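Local atomic coordinates of Amuc_1100 (Akkermansia muciniphila, PDB entry 6LAD), a protein that is of unknown molecular function but is an outer-membrane protein of a mucin-degrading gut bacterium, probably linked to type II secretion and to toll-like receptor 2 signalling. Residues A73-L78 / Q111-Q116; I128-N133 / M197-F202; N44-A49 / H276-K281. All coordinates share one frame; numbering follows the deposited sequence.

Contact 1 (A73-L78 / Q111-Q116)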
loop_
_atom_site.group_PDB
_atom_site.type_symbol
_atom_site.label_atom_id
_atom_site.label_comp_id
_atom_site.label_asym_id
_atom_site.label_seq_id
_atom_site.Cartn_x
_atom_site.Cartn_y
_atom_site.Cartn_z
ATOM N N ALA A 73 11.257 13.589 -3.329
ATOM C CA ALA A 73 11.011 13.161 -1.962
ATOM C C ALA A 73 10.445 11.742 -1.943
ATOM O O ALA A 73 10.863 10.905 -1.125
ATOM C CB ALA A 73 10.074 14.148 -1.272
ATOM N N PHE A 74 9.529 11.437 -2.871
ATOM C CA PHE A 74 9.003 10.080 -2.970
ATOM C C PHE A 74 10.100 9.073 -3.283
ATOM O O PHE A 74 10.169 8.010 -2.661
ATOM C CB PHE A 74 7.888 9.988 -4.015
ATOM C CG PHE A 74 7.474 8.572 -4.312
ATOM C CD1 PHE A 74 6.541 7.927 -3.508
ATOM C CD2 PHE A 74 8.017 7.889 -5.383
ATOM C CE1 PHE A 74 6.167 6.636 -3.751
ATOM C CE2 PHE A 74 7.647 6.588 -5.644
ATOM C CZ PHE A 74 6.715 5.953 -4.825
ATOM N N GLN A 75 10.946 9.371 -4.266
ATOM C CA GLN A 75 12.008 8.433 -4.626
ATOM C C GLN A 75 12.949 8.182 -3.453
ATOM O O GLN A 75 13.417 7.053 -3.246
ATOM C CB GLN A 75 12.770 8.956 -5.840
ATOM C CG GLN A 75 12.221 8.457 -7.151
ATOM C CD GLN A 75 13.114 8.802 -8.322
ATOM O OE1 GLN A 75 13.587 9.925 -8.432
ATOM N NE2 GLN A 75 13.359 7.829 -9.195
ATOM N N ASN A 76 13.252 9.230 -2.686
ATOM C CA ASN A 76 14.118 9.074 -1.526
ATOM C C ASN A 76 13.476 8.169 -0.476
ATOM O O ASN A 76 14.127 7.260 0.062
ATOM C CB ASN A 76 14.442 10.440 -0.917
ATOM C CG ASN A 76 15.277 11.319 -1.837
ATOM O OD1 ASN A 76 16.015 10.829 -2.706
ATOM N ND2 ASN A 76 15.182 12.628 -1.629
ATOM N N GLU A 77 12.189 8.402 -0.178
ATOM C CA GLU A 77 11.496 7.559 0.792
ATOM C C GLU A 77 11.450 6.117 0.312
ATOM O O GLU A 77 11.586 5.182 1.110
ATOM C CB GLU A 77 10.082 8.086 1.052
ATOM C CG GLU A 77 9.234 7.152 1.890
ATOM C CD GLU A 77 8.181 7.865 2.732
ATOM O OE1 GLU A 77 8.555 8.516 3.734
ATOM O OE2 GLU A 77 6.969 7.756 2.396
ATOM N N LEU A 78 11.272 5.923 -0.993
ATOM C CA LEU A 78 11.265 4.579 -1.559
ATOM C C LEU A 78 12.599 3.882 -1.329
ATOM O O LEU A 78 12.649 2.738 -0.855
ATOM C CB LEU A 78 10.946 4.656 -3.053
ATOM C CG LEU A 78 11.135 3.367 -3.839
ATOM C CD1 LEU A 78 10.226 2.308 -3.262
ATOM C CD2 LEU A 78 10.856 3.575 -5.337
ATOM N N GLN A 111 13.577 6.500 -12.554
ATOM C CA GLN A 111 12.719 7.535 -13.119
ATOM C C GLN A 111 11.749 8.008 -12.049
ATOM O O GLN A 111 11.040 7.196 -11.455
ATOM C CB GLN A 111 11.940 7.013 -14.330
ATOM C CG GLN A 111 12.809 6.580 -15.507
ATOM C CD GLN A 111 13.626 7.729 -16.093
ATOM O OE1 GLN A 111 13.086 8.789 -16.440
ATOM N NE2 GLN A 111 14.940 7.526 -16.193
ATOM N N ALA A 112 11.716 9.315 -11.814
ATOM C CA ALA A 112 10.823 9.876 -10.818
ATOM C C ALA A 112 9.367 9.790 -11.285
ATOM O O ALA A 112 9.091 9.816 -12.489
ATOM C CB ALA A 112 11.181 11.330 -10.542
ATOM N N PRO A 113 8.419 9.668 -10.355
ATOM C CA PRO A 113 7.000 9.650 -10.729
ATOM C C PRO A 113 6.514 11.045 -11.094
ATOM O O PRO A 113 7.207 12.046 -10.907
ATOM C CB PRO A 113 6.309 9.155 -9.454
ATOM C CG PRO A 113 7.194 9.681 -8.355
ATOM C CD PRO A 113 8.601 9.549 -8.894
ATOM N N SER A 114 5.278 11.097 -11.581
ATOM C CA SER A 114 4.696 12.370 -11.972
ATOM C C SER A 114 4.443 13.250 -10.755
ATOM O O SER A 114 4.272 12.767 -9.637
ATOM C CB SER A 114 3.391 12.152 -12.724
ATOM O OG SER A 114 2.302 12.185 -11.829
ATOM N N VAL A 115 4.425 14.564 -10.982
ATOM C CA VAL A 115 4.170 15.492 -9.885
ATOM C C VAL A 115 2.781 15.274 -9.314
ATOM O O VAL A 115 2.559 15.426 -8.105
ATOM C CB VAL A 115 4.374 16.952 -10.354
ATOM C CG1 VAL A 115 3.746 17.936 -9.376
ATOM C CG2 VAL A 115 5.845 17.250 -10.486
ATOM N N GLN A 116 1.829 14.907 -10.164
ATOM C CA GLN A 116 0.447 14.813 -9.718
ATOM C C GLN A 116 0.226 13.575 -8.861
ATOM O O GLN A 116 -0.614 13.591 -7.953
ATOM C CB GLN A 116 -0.481 14.801 -10.941
ATOM C CG GLN A 116 -0.395 16.066 -11.827
ATOM C CD GLN A 116 0.633 15.983 -12.977
ATOM O OE1 GLN A 116 1.573 15.193 -12.933
ATOM N NE2 GLN A 116 0.438 16.802 -14.009
#

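Contact 2 (I128-N133 / M197-F202)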
loop_
_atom_site.group_PDB
_atom_site.type_symbol
_atom_site.label_atom_id
_atom_site.label_comp_id
_atom_site.label_asym_id
_atom_site.label_seq_id
_atom_site.Cartn_x
_atom_site.Cartn_y
_atom_site.Cartn_z
ATOM N N ILE A 128 2.226 -0.232 1.975
ATOM C CA ILE A 128 2.871 -1.491 1.623
ATOM C C ILE A 128 4.097 -1.721 2.496
ATOM O O ILE A 128 4.411 -2.859 2.864
ATOM C CB ILE A 128 3.224 -1.506 0.128
ATOM C CG1 ILE A 128 1.945 -1.380 -0.709
ATOM C CG2 ILE A 128 3.967 -2.792 -0.224
ATOM C CD1 ILE A 128 2.198 -1.150 -2.170
ATOM N N ASN A 129 4.809 -0.648 2.846
ATOM C CA ASN A 129 5.979 -0.789 3.701
ATOM C C ASN A 129 5.567 -1.333 5.059
ATOM O O ASN A 129 6.162 -2.291 5.571
ATOM C CB ASN A 129 6.671 0.576 3.836
ATOM C CG ASN A 129 7.912 0.536 4.716
ATOM O OD1 ASN A 129 8.809 -0.285 4.515
ATOM N ND2 ASN A 129 7.948 1.407 5.720
ATOM N N SER A 130 4.510 -0.746 5.635
ATOM C CA SER A 130 3.946 -1.242 6.888
ATOM C C SER A 130 3.529 -2.706 6.779
ATOM O O SER A 130 3.819 -3.518 7.672
ATOM C CB SER A 130 2.755 -0.384 7.282
ATOM O OG SER A 130 2.140 -0.905 8.434
ATOM N N LEU A 131 2.843 -3.060 5.688
ATOM C CA LEU A 131 2.345 -4.426 5.531
ATOM C C LEU A 131 3.491 -5.432 5.441
ATOM O O LEU A 131 3.487 -6.464 6.127
ATOM C CB LEU A 131 1.466 -4.515 4.287
ATOM C CG LEU A 131 1.159 -5.932 3.799
ATOM C CD1 LEU A 131 0.299 -6.683 4.772
ATOM C CD2 LEU A 131 0.525 -5.865 2.445
ATOM N N VAL A 132 4.493 -5.136 4.606
ATOM C CA VAL A 132 5.591 -6.076 4.420
ATOM C C VAL A 132 6.406 -6.197 5.700
ATOM O O VAL A 132 6.868 -7.287 6.044
ATOM C CB VAL A 132 6.462 -5.685 3.211
ATOM C CG1 VAL A 132 7.699 -6.554 3.156
ATOM C CG2 VAL A 132 5.676 -5.846 1.913
ATOM N N ASN A 133 6.571 -5.106 6.454
ATOM C CA ASN A 133 7.298 -5.262 7.711
ATOM C C ASN A 133 6.519 -6.132 8.713
ATOM O O ASN A 133 7.110 -7.005 9.383
ATOM C CB ASN A 133 7.646 -3.885 8.285
ATOM C CG ASN A 133 8.914 -3.287 7.626
ATOM O OD1 ASN A 133 9.944 -3.948 7.542
ATOM N ND2 ASN A 133 8.832 -2.049 7.165
ATOM N N MET A 197 -4.064 -5.397 11.295
ATOM C CA MET A 197 -3.487 -4.073 11.090
ATOM C C MET A 197 -4.492 -2.981 11.434
ATOM O O MET A 197 -5.664 -3.052 11.057
ATOM C CB MET A 197 -3.009 -3.917 9.650
ATOM C CG MET A 197 -1.775 -4.701 9.344
ATOM S SD MET A 197 -1.298 -4.529 7.640
ATOM C CE MET A 197 -0.731 -2.827 7.659
ATOM N N GLN A 198 -4.043 -1.988 12.182
ATOM C CA GLN A 198 -4.893 -0.876 12.569
ATOM C C GLN A 198 -4.575 0.413 11.822
ATOM O O GLN A 198 -5.340 1.376 11.942
ATOM C CB GLN A 198 -4.801 -0.630 14.087
ATOM C CG GLN A 198 -5.736 -1.502 14.955
ATOM C CD GLN A 198 -7.211 -1.068 14.874
ATOM O OE1 GLN A 198 -7.931 -1.440 13.942
ATOM N NE2 GLN A 198 -7.655 -0.266 15.847
ATOM N N ASP A 199 -3.446 0.489 11.111
ATOM C CA ASP A 199 -3.051 1.729 10.449
ATOM C C ASP A 199 -3.470 1.802 8.982
ATOM O O ASP A 199 -3.820 2.881 8.500
ATOM C CB ASP A 199 -1.535 1.919 10.556
ATOM C CG ASP A 199 -0.753 0.703 10.074
ATOM O OD1 ASP A 199 -1.388 -0.327 9.728
ATOM O OD2 ASP A 199 0.503 0.779 10.031
ATOM N N TYR A 200 -3.450 0.686 8.255
ATOM C CA TYR A 200 -3.848 0.640 6.852
ATOM C C TYR A 200 -4.777 -0.539 6.621
ATOM O O TYR A 200 -4.569 -1.617 7.182
ATOM C CB TYR A 200 -2.636 0.497 5.934
ATOM C CG TYR A 200 -1.695 1.660 6.004
ATOM C CD1 TYR A 200 -1.886 2.772 5.183
ATOM C CD2 TYR A 200 -0.644 1.680 6.913
ATOM C CE1 TYR A 200 -1.033 3.857 5.240
ATOM C CE2 TYR A 200 0.215 2.773 6.982
ATOM C CZ TYR A 200 0.014 3.856 6.139
ATOM O OH TYR A 200 0.843 4.957 6.191
ATOM N N LEU A 201 -5.782 -0.347 5.773
ATOM C CA LEU A 201 -6.784 -1.372 5.540
ATOM C C LEU A 201 -6.474 -2.110 4.247
ATOM O O LEU A 201 -6.676 -1.569 3.151
ATOM C CB LEU A 201 -8.178 -0.765 5.497
ATOM C CG LEU A 201 -9.298 -1.792 5.295
ATOM C CD1 LEU A 201 -9.224 -2.874 6.349
ATOM C CD2 LEU A 201 -10.632 -1.095 5.352
ATOM N N PHE A 202 -6.005 -3.352 4.385
ATOM C CA PHE A 202 -5.825 -4.293 3.285
ATOM C C PHE A 202 -6.872 -5.396 3.417
ATOM O O PHE A 202 -6.939 -6.058 4.463
ATOM C CB PHE A 202 -4.439 -4.949 3.331
ATOM C CG PHE A 202 -3.302 -4.049 2.957
ATOM C CD1 PHE A 202 -2.916 -3.903 1.639
ATOM C CD2 PHE A 202 -2.580 -3.390 3.931
ATOM C CE1 PHE A 202 -1.867 -3.087 1.308
ATOM C CE2 PHE A 202 -1.516 -2.584 3.594
ATOM C CZ PHE A 202 -1.167 -2.427 2.292
#

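Contact 3 (N44-A49 / H276-K281)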
loop_
_atom_site.group_PDB
_atom_site.type_symbol
_atom_site.label_atom_id
_atom_site.label_comp_id
_atom_site.label_asym_id
_atom_site.label_seq_id
_atom_site.Cartn_x
_atom_site.Cartn_y
_atom_site.Cartn_z
ATOM N N ASN A 44 -17.761 20.416 2.366
ATOM C CA ASN A 44 -18.990 19.767 2.811
ATOM C C ASN A 44 -19.181 18.418 2.122
ATOM O O ASN A 44 -19.705 17.472 2.735
ATOM C CB ASN A 44 -20.194 20.680 2.584
ATOM C CG ASN A 44 -20.311 21.767 3.646
ATOM O OD1 ASN A 44 -20.849 21.535 4.732
ATOM N ND2 ASN A 44 -19.825 22.966 3.327
ATOM N N ARG A 45 -18.735 18.291 0.866
ATOM C CA ARG A 45 -18.787 16.989 0.217
ATOM C C ARG A 45 -17.954 15.969 0.982
ATOM O O ARG A 45 -18.425 14.867 1.290
ATOM C CB ARG A 45 -18.297 17.090 -1.223
ATOM C CG ARG A 45 -18.353 15.755 -1.919
ATOM C CD ARG A 45 -17.335 15.661 -3.037
ATOM N NE ARG A 45 -15.962 15.850 -2.562
ATOM C CZ ARG A 45 -15.251 14.923 -1.919
ATOM N NH1 ARG A 45 -15.784 13.737 -1.643
ATOM N NH2 ARG A 45 -14.006 15.190 -1.539
ATOM N N TYR A 46 -16.721 16.343 1.329
ATOM C CA TYR A 46 -15.844 15.465 2.098
ATOM C C TYR A 46 -16.433 15.134 3.462
ATOM O O TYR A 46 -16.392 13.981 3.897
ATOM C CB TYR A 46 -14.486 16.138 2.272
ATOM C CG TYR A 46 -13.565 15.483 3.265
ATOM C CD1 TYR A 46 -13.036 14.224 3.039
ATOM C CD2 TYR A 46 -13.228 16.135 4.441
ATOM C CE1 TYR A 46 -12.182 13.634 3.953
ATOM C CE2 TYR A 46 -12.384 15.558 5.364
ATOM C CZ TYR A 46 -11.863 14.302 5.123
ATOM O OH TYR A 46 -11.013 13.729 6.056
ATOM N N ALA A 47 -17.008 16.123 4.140
ATOM C CA ALA A 47 -17.570 15.873 5.459
ATOM C C ALA A 47 -18.701 14.857 5.385
ATOM O O ALA A 47 -18.803 13.967 6.238
ATOM C CB ALA A 47 -18.056 17.183 6.077
ATOM N N LYS A 48 -19.563 14.971 4.375
ATOM C CA LYS A 48 -20.593 13.951 4.217
ATOM C C LYS A 48 -20.005 12.605 3.790
ATOM O O LYS A 48 -20.504 11.553 4.215
ATOM C CB LYS A 48 -21.668 14.429 3.239
ATOM C CG LYS A 48 -22.646 15.402 3.901
ATOM C CD LYS A 48 -23.838 15.767 3.025
ATOM C CE LYS A 48 -24.982 16.294 3.892
ATOM N NZ LYS A 48 -24.511 17.276 4.920
ATOM N N ALA A 49 -18.929 12.613 2.996
ATOM C CA ALA A 49 -18.303 11.361 2.575
ATOM C C ALA A 49 -17.777 10.573 3.766
ATOM O O ALA A 49 -18.016 9.363 3.879
ATOM C CB ALA A 49 -17.171 11.642 1.591
ATOM N N HIS A 276 -7.932 3.128 0.096
ATOM C CA HIS A 276 -7.584 4.526 0.321
ATOM C C HIS A 276 -8.866 5.335 0.489
ATOM O O HIS A 276 -9.697 5.390 -0.421
ATOM C CB HIS A 276 -6.727 5.100 -0.808
ATOM C CG HIS A 276 -6.369 6.530 -0.584
ATOM N ND1 HIS A 276 -6.692 7.531 -1.472
ATOM C CD2 HIS A 276 -5.778 7.139 0.473
ATOM C CE1 HIS A 276 -6.287 8.693 -0.986
ATOM N NE2 HIS A 276 -5.739 8.481 0.198
ATOM N N PHE A 277 -9.013 5.970 1.643
ATOM C CA PHE A 277 -10.202 6.746 1.958
ATOM C C PHE A 277 -10.140 8.135 1.337
ATOM O O PHE A 277 -9.085 8.771 1.315
ATOM C CB PHE A 277 -10.384 6.807 3.468
ATOM C CG PHE A 277 -10.669 5.467 4.064
ATOM C CD1 PHE A 277 -11.968 4.983 4.127
ATOM C CD2 PHE A 277 -9.642 4.662 4.531
ATOM C CE1 PHE A 277 -12.237 3.728 4.655
ATOM C CE2 PHE A 277 -9.910 3.406 5.075
ATOM C CZ PHE A 277 -11.209 2.939 5.130
ATOM N N ASN A 278 -11.280 8.594 0.813
ATOM C CA ASN A 278 -11.319 9.779 -0.038
ATOM C C ASN A 278 -10.866 11.026 0.711
ATOM O O ASN A 278 -11.190 11.223 1.882
ATOM C CB ASN A 278 -12.748 9.987 -0.561
ATOM C CG ASN A 278 -13.085 11.464 -0.843
ATOM O OD1 ASN A 278 -13.629 12.168 0.013
ATOM N ND2 ASN A 278 -12.794 11.919 -2.058
ATOM N N GLN A 279 -10.065 11.846 0.033
ATOM C CA GLN A 279 -9.513 13.057 0.618
ATOM C C GLN A 279 -10.068 14.310 -0.051
ATOM O O GLN A 279 -10.417 14.293 -1.239
ATOM C CB GLN A 279 -7.986 13.068 0.534
ATOM C CG GLN A 279 -7.392 11.901 1.258
ATOM C CD GLN A 279 -7.621 12.038 2.735
ATOM O OE1 GLN A 279 -7.352 13.095 3.320
ATOM N NE2 GLN A 279 -8.151 10.987 3.353
ATOM N N PRO A 280 -10.149 15.416 0.685
ATOM C CA PRO A 280 -10.502 16.693 0.063
ATOM C C PRO A 280 -9.320 17.261 -0.704
ATOM O O PRO A 280 -8.162 17.107 -0.306
ATOM C CB PRO A 280 -10.870 17.572 1.264
ATOM C CG PRO A 280 -10.023 17.039 2.367
ATOM C CD PRO A 280 -9.912 15.553 2.133
ATOM N N LYS A 281 -9.624 17.921 -1.817
ATOM C CA LYS A 281 -8.624 18.594 -2.635
ATOM C C LYS A 281 -8.915 20.090 -2.679
ATOM O O LYS A 281 -10.077 20.510 -2.682
ATOM C CB LYS A 281 -8.589 18.012 -4.056
ATOM C CG LYS A 281 -7.671 16.798 -4.210
ATOM C CD LYS A 281 -8.201 15.584 -3.451
ATOM C CE LYS A 281 -7.176 14.449 -3.408
ATOM N NZ LYS A 281 -6.768 14.018 -4.778
#

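Contact 1 (A73-L78 / Q111-Q116)
F74 and Q75, neighbours on one turn of helix 71-92, both turn toward the loop segment Q111-Q116, and between them they show how a helix can hold a loop by one apolar and one amide side chain. The ring of F74 crosses P113 at a slant, its CD2 corner lying 3.6 Å from P113 CG. CD of the same proline is a little farther off, 3.9 Å from F74 CD2, so one ortho carbon of the phenyl ring rests against the far end of the pyrrolidine. A chi1 of 171°, which sets CG opposite the backbone nitrogen, swings the phenyl ring off the helix and into the layer formed with L121 and L125 of helix 118-136.

Q75 comes in beside F74, its CG 4.2 Å from P113 CD. Beyond CG the chain runs straight (chi2 -171°) and lays the amide alongside the backbone of Q111 and A112. OE1 of Q75 meets the methyl CB of A112 at 3.5 Å, while NE2 of Q75 comes within 3.3 Å of the carbonyl carbon of Q111. The Q111 oxygen is equally near but poorly placed to accept a hydrogen bond. NE2 instead donates to the carbonyl oxygen of Y108, with a weak second bond to that of T110, and these bonds would favour this rotation of the amide against the incoming chain. P113 is closed in further by P71 and by Y108.

Buried proline against phenylalanine, with an amide gripping carbonyls just ahead of it, is plain packing of a connecting loop across the N-terminal part of helix 71-92, where the chain returns to enter helix 118-136 in this alpha+beta domain.

Contact 2 (I128-N133 / M197-F202)
I128 opens the contact at the rim of the F202 ring: its backbone N lies near the ring plane, 4.1 Å from F202 CZ. The side chain leads off from the other segment, and its CG1 reaches the same ring carbon only loosely.

Two residues further along the helix, S130 supplies the polar link. Its hydroxyl donates to D199 OD2 at 2.8 Å, meeting the syn side of the carboxylate 17° out of its plane. The other oxygen of D199 turns back to its own chain, where the N-H of Y200 gives it a weak bond, so the carboxylate is held from both segments at once. D199 takes the less common chi1 of 52°, which places its CG between backbone N and carbonyl carbon and lets the group bridge to the helix. Around the serine the packing is apolar: M197 CE stands 3.5 Å from S130 OG, and Y200 CD2 lies 4.0 Å from S130 CB.

L131 makes the hydrophobic half. Its CD2 methyl sits over the centre of the F202 ring, 3.8 Å from the centroid and 11° off the normal, a CH-pi contact. CB of L131 also touches F202 CE2 at 3.6 Å. The second methyl, CD1, turns to M197 SD, 3.9 Å away, the leucine and methionine chains crossing at about a right angle. On the sheet side F202 rests on L272 and L274 of strand 266-277.

A helix laid on a sheet is the principle illustrated here: helix 118-136 covers the start of outer strand 201-211. From helix 118-136 onward, the succession helix, two strands, helix, two strands, with antiparallel neighbours in the sheet, is consistent with a circularly permuted ferredoxin-like fold.

Contact 3 (N44-A49 / H276-K281)
Y46 and P280 form the close-packed part of this surface contact. P280 CD lies over one face of the tyrosine ring, 3.5 Å from the centroid and 15° off the normal, displaced from the centre toward the CD1 and CE1 rim; this is a CH-pi contact between proline and aromatic ring. At the ring edge the chain of N278 closes in, its carbonyl O 3.3 Å from Y46 CE1 and its side-chain OD1 3.7 Å from Y46 CD1. With chi1 at 168°, the ring extends from the helix into this bend of the backbone.

R45 works on the looser side, through a few mostly long polar contacts near the surface, where K281 is exposed. Its guanidinium turns its edge to N278 OD1, the two side chains coming from opposite directions and their planes 85° apart. NH1 of R45 donates to N278 OD1 at 3.1 Å; the oxygen lies in the guanidinium plane, but the donor stands above the carbonyl plane of the asparagine. The bond from R45 NH2 to N278 OD1 is weak, at 3.4 Å, and that nitrogen passes Q279 O without a bond. The stronger partner of the arginine is E42, which pairs with its NE and also accepts from the backbone N of K281, so one glutamate probably orients the guanidinium and ties down the outgoing chain. A49 adds a light touch, its CB 3.9 Å from N278 OD1.

Such a pairing, a proline on a tyrosine face flanked by an arginine-amide bond, joins the N-terminal helix 35-51 to the C-terminal tail just beyond strand 266-277, at the periphery of the fold.

From the N terminus, helix 35-51 supplies the first half of contact 3, whose partner arrives only at the end of strand 266-277, so that contact spans nearly the whole modelled chain. Within its span the other two follow in series. Contact 1 closes the loop between helix 71-92 and the entry to helix 118-136; contact 2 then opens on helix 118-136 and closes at strand 201-211. No pair crosses. Contacts 2 and 3 meet through neighbouring strands of one sheet, with L201 CD2 4.1 Å from F277 CZ, whereas contact 1 touches neither. Together they tie loop to helix, helix to sheet, and one chain end to the other.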